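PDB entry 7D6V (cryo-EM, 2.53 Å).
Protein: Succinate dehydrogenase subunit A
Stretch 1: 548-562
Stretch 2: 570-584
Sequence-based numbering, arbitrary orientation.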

# COMPACT_ATOMS: atom_id res chain seq x y z
N GLU A 548 4.76 32.54 -2.98
CA GLU A 548 5.42 33.79 -3.32
C GLU A 548 6.79 33.54 -3.93
O GLU A 548 7.17 34.17 -4.93
CB GLU A 548 5.54 34.68 -2.09
CG GLU A 548 5.84 36.14 -2.39
CD GLU A 548 6.07 36.97 -1.14
OE1 GLU A 548 6.67 38.06 -1.24
OE2 GLU A 548 5.65 36.52 -0.05
N CYS A 549 7.55 32.61 -3.34
CA CYS A 549 8.88 32.29 -3.88
C CYS A 549 8.78 31.77 -5.31
O CYS A 549 9.53 32.20 -6.20
CB CYS A 549 9.58 31.27 -2.98
SG CYS A 549 10.43 31.98 -1.58
N VAL A 550 7.85 30.84 -5.55
CA VAL A 550 7.70 30.25 -6.88
C VAL A 550 7.33 31.31 -7.90
O VAL A 550 7.89 31.37 -9.00
CB VAL A 550 6.67 29.11 -6.84
CG1 VAL A 550 6.33 28.66 -8.24
CG2 VAL A 550 7.19 27.94 -6.03
N ALA A 551 6.37 32.17 -7.55
CA ALA A 551 5.92 33.20 -8.48
C ALA A 551 7.03 34.18 -8.81
O ALA A 551 7.21 34.57 -9.97
CB ALA A 551 4.70 33.92 -7.91
N LYS A 552 7.80 34.60 -7.80
CA LYS A 552 8.87 35.56 -8.06
C LYS A 552 9.98 34.95 -8.91
O LYS A 552 10.49 35.61 -9.83
CB LYS A 552 9.42 36.11 -6.75
CG LYS A 552 8.49 37.09 -6.07
CD LYS A 552 9.19 37.86 -4.98
CE LYS A 552 8.32 39.01 -4.49
NZ LYS A 552 9.08 39.93 -3.62
N ALA A 553 10.35 33.70 -8.64
CA ALA A 553 11.35 33.04 -9.47
C ALA A 553 10.87 32.90 -10.91
O ALA A 553 11.63 33.17 -11.86
CB ALA A 553 11.71 31.68 -8.88
N ALA A 554 9.61 32.50 -11.09
CA ALA A 554 9.07 32.34 -12.44
C ALA A 554 9.00 33.67 -13.18
O ALA A 554 9.19 33.70 -14.40
CB ALA A 554 7.69 31.70 -12.38
N LEU A 555 8.73 34.76 -12.47
CA LEU A 555 8.74 36.06 -13.11
C LEU A 555 10.16 36.48 -13.49
O LEU A 555 10.37 37.11 -14.53
CB LEU A 555 8.12 37.12 -12.20
CG LEU A 555 7.99 38.51 -12.82
CD1 LEU A 555 6.87 38.54 -13.84
CD2 LEU A 555 7.77 39.56 -11.75
N GLN A 556 11.14 36.13 -12.65
CA GLN A 556 12.49 36.62 -12.90
C GLN A 556 13.21 35.85 -14.00
O GLN A 556 14.02 36.44 -14.73
CB GLN A 556 13.31 36.57 -11.61
CG GLN A 556 14.51 37.49 -11.63
CD GLN A 556 14.82 38.07 -10.27
OE1 GLN A 556 13.93 38.22 -9.44
NE2 GLN A 556 16.09 38.39 -10.05
N ARG A 557 12.96 34.55 -14.15
CA ARG A 557 13.66 33.77 -15.17
C ARG A 557 12.99 33.98 -16.52
O ARG A 557 11.93 33.42 -16.81
CB ARG A 557 13.69 32.29 -14.81
CG ARG A 557 14.43 31.45 -15.85
CD ARG A 557 14.75 30.06 -15.34
NE ARG A 557 15.79 30.07 -14.33
CZ ARG A 557 17.07 29.81 -14.57
NH1 ARG A 557 17.48 29.52 -15.80
NH2 ARG A 557 17.96 29.84 -13.58
N THR A 558 13.62 34.79 -17.37
CA THR A 558 13.06 35.13 -18.69
C THR A 558 13.68 34.26 -19.78
O THR A 558 14.36 34.74 -20.69
CB THR A 558 13.26 36.61 -18.98
OG1 THR A 558 14.66 36.93 -18.92
CG2 THR A 558 12.52 37.46 -17.96
N GLU A 559 13.42 32.96 -19.69
CA GLU A 559 13.78 31.99 -20.72
C GLU A 559 13.08 30.69 -20.37
O GLU A 559 12.57 30.52 -19.26
CB GLU A 559 15.30 31.83 -20.85
CG GLU A 559 16.03 31.33 -19.61
CD GLU A 559 16.17 29.83 -19.56
OE1 GLU A 559 16.08 29.19 -20.63
OE2 GLU A 559 16.39 29.28 -18.47
N SER A 560 13.05 29.77 -21.33
CA SER A 560 12.36 28.49 -21.16
C SER A 560 13.38 27.37 -21.06
O SER A 560 14.34 27.32 -21.82
CB SER A 560 11.41 28.23 -22.33
OG SER A 560 10.38 29.20 -22.37
N ARG A 561 13.18 26.47 -20.09
CA ARG A 561 14.11 25.36 -19.90
C ARG A 561 13.42 24.30 -19.07
O ARG A 561 13.04 24.56 -17.92
CB ARG A 561 15.39 25.84 -19.23
CG ARG A 561 16.51 24.82 -19.23
CD ARG A 561 17.72 25.32 -18.47
NE ARG A 561 18.22 26.58 -19.01
CZ ARG A 561 19.18 26.67 -19.92
NH1 ARG A 561 19.74 25.57 -20.40
NH2 ARG A 561 19.58 27.85 -20.35
N GLY A 562 13.26 23.11 -19.63
CA GLY A 562 12.71 22.00 -18.87
C GLY A 562 11.28 22.26 -18.44
O GLY A 562 10.39 22.51 -19.26
N PRO A 570 9.87 32.11 -25.62
CA PRO A 570 9.81 30.70 -26.04
C PRO A 570 11.16 30.10 -26.33
O PRO A 570 11.28 28.87 -26.36
CB PRO A 570 8.94 30.76 -27.30
CG PRO A 570 9.32 32.08 -27.90
CD PRO A 570 9.61 33.02 -26.75
N GLU A 571 12.18 30.93 -26.53
CA GLU A 571 13.49 30.45 -26.96
C GLU A 571 14.11 29.69 -25.81
O GLU A 571 14.72 30.27 -24.91
CB GLU A 571 14.37 31.61 -27.40
CG GLU A 571 15.51 31.19 -28.30
CD GLU A 571 15.02 30.63 -29.62
OE1 GLU A 571 13.94 31.05 -30.09
OE2 GLU A 571 15.73 29.76 -30.19
N MET A 572 13.92 28.38 -25.82
CA MET A 572 14.52 27.52 -24.82
C MET A 572 16.02 27.78 -24.75
O MET A 572 16.67 28.06 -25.76
CB MET A 572 14.27 26.04 -25.15
CG MET A 572 12.81 25.62 -25.11
SD MET A 572 12.30 24.98 -23.51
CE MET A 572 13.51 23.69 -23.24
N ASP A 573 16.56 27.68 -23.54
CA ASP A 573 18.00 27.63 -23.34
C ASP A 573 18.69 28.90 -23.86
O ASP A 573 19.41 28.90 -24.86
CB ASP A 573 18.57 26.37 -24.03
CG ASP A 573 17.95 25.09 -23.51
OD1 ASP A 573 17.47 25.08 -22.36
OD2 ASP A 573 17.93 24.10 -24.26
N ALA A 574 18.42 30.00 -23.16
CA ALA A 574 19.29 31.16 -23.25
C ALA A 574 20.64 30.82 -22.62
O ALA A 574 20.92 29.67 -22.29
CB ALA A 574 18.65 32.37 -22.58
N ASN A 575 21.52 31.82 -22.48
CA ASN A 575 22.77 31.49 -21.80
C ASN A 575 22.42 31.00 -20.40
O ASN A 575 22.58 29.81 -20.13
CB ASN A 575 23.77 32.66 -21.83
CG ASN A 575 23.36 33.85 -20.99
OD1 ASN A 575 23.13 33.74 -19.79
ND2 ASN A 575 23.29 35.02 -21.63
N TRP A 576 21.99 31.90 -19.49
CA TRP A 576 21.03 31.63 -18.42
C TRP A 576 21.17 30.26 -17.75
O TRP A 576 20.23 29.80 -17.09
CB TRP A 576 19.60 31.76 -18.96
CG TRP A 576 18.88 33.03 -18.55
CD1 TRP A 576 18.44 34.02 -19.37
CD2 TRP A 576 18.51 33.42 -17.22
NE1 TRP A 576 17.83 35.01 -18.65
CE2 TRP A 576 17.85 34.66 -17.32
CE3 TRP A 576 18.66 32.84 -15.96
CZ2 TRP A 576 17.36 35.34 -16.21
CZ3 TRP A 576 18.17 33.52 -14.85
CH2 TRP A 576 17.53 34.75 -14.99
N ARG A 577 22.32 29.62 -17.88
CA ARG A 577 22.52 28.27 -17.39
C ARG A 577 23.43 28.21 -16.18
O ARG A 577 23.25 27.34 -15.33
CB ARG A 577 23.10 27.38 -18.51
CG ARG A 577 22.97 25.89 -18.29
CD ARG A 577 24.22 25.19 -18.80
NE ARG A 577 25.43 25.94 -18.49
CZ ARG A 577 26.04 25.92 -17.31
NH1 ARG A 577 27.13 26.64 -17.12
NH2 ARG A 577 25.57 25.18 -16.32
N ASN A 578 24.40 29.11 -16.10
CA ASN A 578 25.15 29.34 -14.87
C ASN A 578 24.52 30.44 -14.02
O ASN A 578 25.17 31.41 -13.63
CB ASN A 578 26.61 29.65 -15.21
CG ASN A 578 26.76 30.85 -16.12
OD1 ASN A 578 25.78 31.52 -16.46
ND2 ASN A 578 27.99 31.13 -16.52
N THR A 579 23.23 30.29 -13.75
CA THR A 579 22.49 31.19 -12.87
C THR A 579 21.44 30.38 -12.13
O THR A 579 20.66 29.65 -12.76
CB THR A 579 21.83 32.33 -13.66
OG1 THR A 579 22.80 32.95 -14.51
CG2 THR A 579 21.28 33.38 -12.71
N LEU A 580 21.41 30.51 -10.80
CA LEU A 580 20.51 29.72 -9.97
C LEU A 580 19.31 30.49 -9.45
O LEU A 580 18.27 29.87 -9.19
CB LEU A 580 21.26 29.12 -8.78
CG LEU A 580 22.23 27.99 -9.13
CD1 LEU A 580 23.00 27.56 -7.90
CD2 LEU A 580 21.47 26.83 -9.74
N LEU A 581 19.41 31.80 -9.27
CA LEU A 581 18.27 32.64 -8.93
C LEU A 581 17.69 32.24 -7.57
O LEU A 581 16.61 31.66 -7.45
CB LEU A 581 17.24 32.58 -10.07
CG LEU A 581 15.97 33.39 -10.09
CD1 LEU A 581 16.37 34.84 -10.12
CD2 LEU A 581 15.15 33.04 -11.31
N VAL A 582 18.48 32.54 -6.53
CA VAL A 582 18.28 32.07 -5.16
C VAL A 582 17.28 32.95 -4.41
O VAL A 582 17.33 34.18 -4.50
CB VAL A 582 19.63 32.03 -4.43
CG1 VAL A 582 19.45 31.64 -3.00
CG2 VAL A 582 20.58 31.09 -5.13
N CYS A 583 16.39 32.33 -3.63
CA CYS A 583 15.38 33.04 -2.85
C CYS A 583 15.77 33.14 -1.38
O CYS A 583 16.32 32.19 -0.81
CB CYS A 583 14.03 32.32 -2.96
SG CYS A 583 13.46 32.01 -4.64
N ARG A 584 15.47 34.28 -0.76
CA ARG A 584 15.78 34.50 0.64
C ARG A 584 14.69 35.35 1.29
O ARG A 584 13.91 36.01 0.60
CB ARG A 584 17.14 35.18 0.83
CG ARG A 584 18.30 34.23 1.01
CD ARG A 584 19.62 34.96 0.83
NE ARG A 584 20.68 34.08 0.37
CZ ARG A 584 21.45 34.32 -0.68
NH1 ARG A 584 21.26 35.42 -1.40
NH2 ARG A 584 22.40 33.46 -1.03

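Residues 548-556 form the end of a helix, and Arg 557 is the first residue to leave helical geometry; the chain then runs on as an extended loop beside residues 570-581, which are irregular until the strand that includes Cys 583 and Arg 584. The contact buries 892 Å², both sides summed. Alongside the helix the packing is apolar: Cys 549 SG lies 3.9 Å from Cys 583 CB, and Leu 581 CD2 comes within 4.4 Å of Ala 553 CB and 3.9 Å of Arg 557 CB.

Past the helix, polar groups take over. Arg 557 donates to two backbone carbonyls of the loop: NH1 to Trp 576 O (3.1 Å) and NH2 to Thr 579 O (2.8 Å). NH1 of Arg 557 also donates to Glu 559 OE2 (2.9 Å), a charged bond within the first stretch, while NE is satisfied elsewhere in the structure. Glu 559 OE2 is shared, since Arg 561 NE reaches it in a second salt bridge with a weak hydrogen bond (3.3 Å). Glu 559 OE2 thus serves both arginines, and the single negative charge of the carboxylate partly balances their two positive ones.

Asp 573 N donates mainly to Ser 560 O (2.8 Å, 155°) and only weakly to Glu 559 OE1 (3.3 Å). Ser 560 O also receives a CA-H contact from Met 572 CA at 3.0 Å. Arg 561 NH2 gives a weak bond to Ala 574 O (3.0 Å), near the guanidinium plane. Asp 573 OD1, 3.0 Å from Arg 561 NH1, lies over one guanidinium face, so this salt bridge is one of charge alone; Arg 577 CG covers the opposite face.

The CA-to-CB bond of Trp 576 points toward the first stretch. Glu 559 CG lies over the five-membered ring of Trp 576, 3.8 Å from the centroid, in a CH-pi contact, and Arg 557 CG lies over the same face.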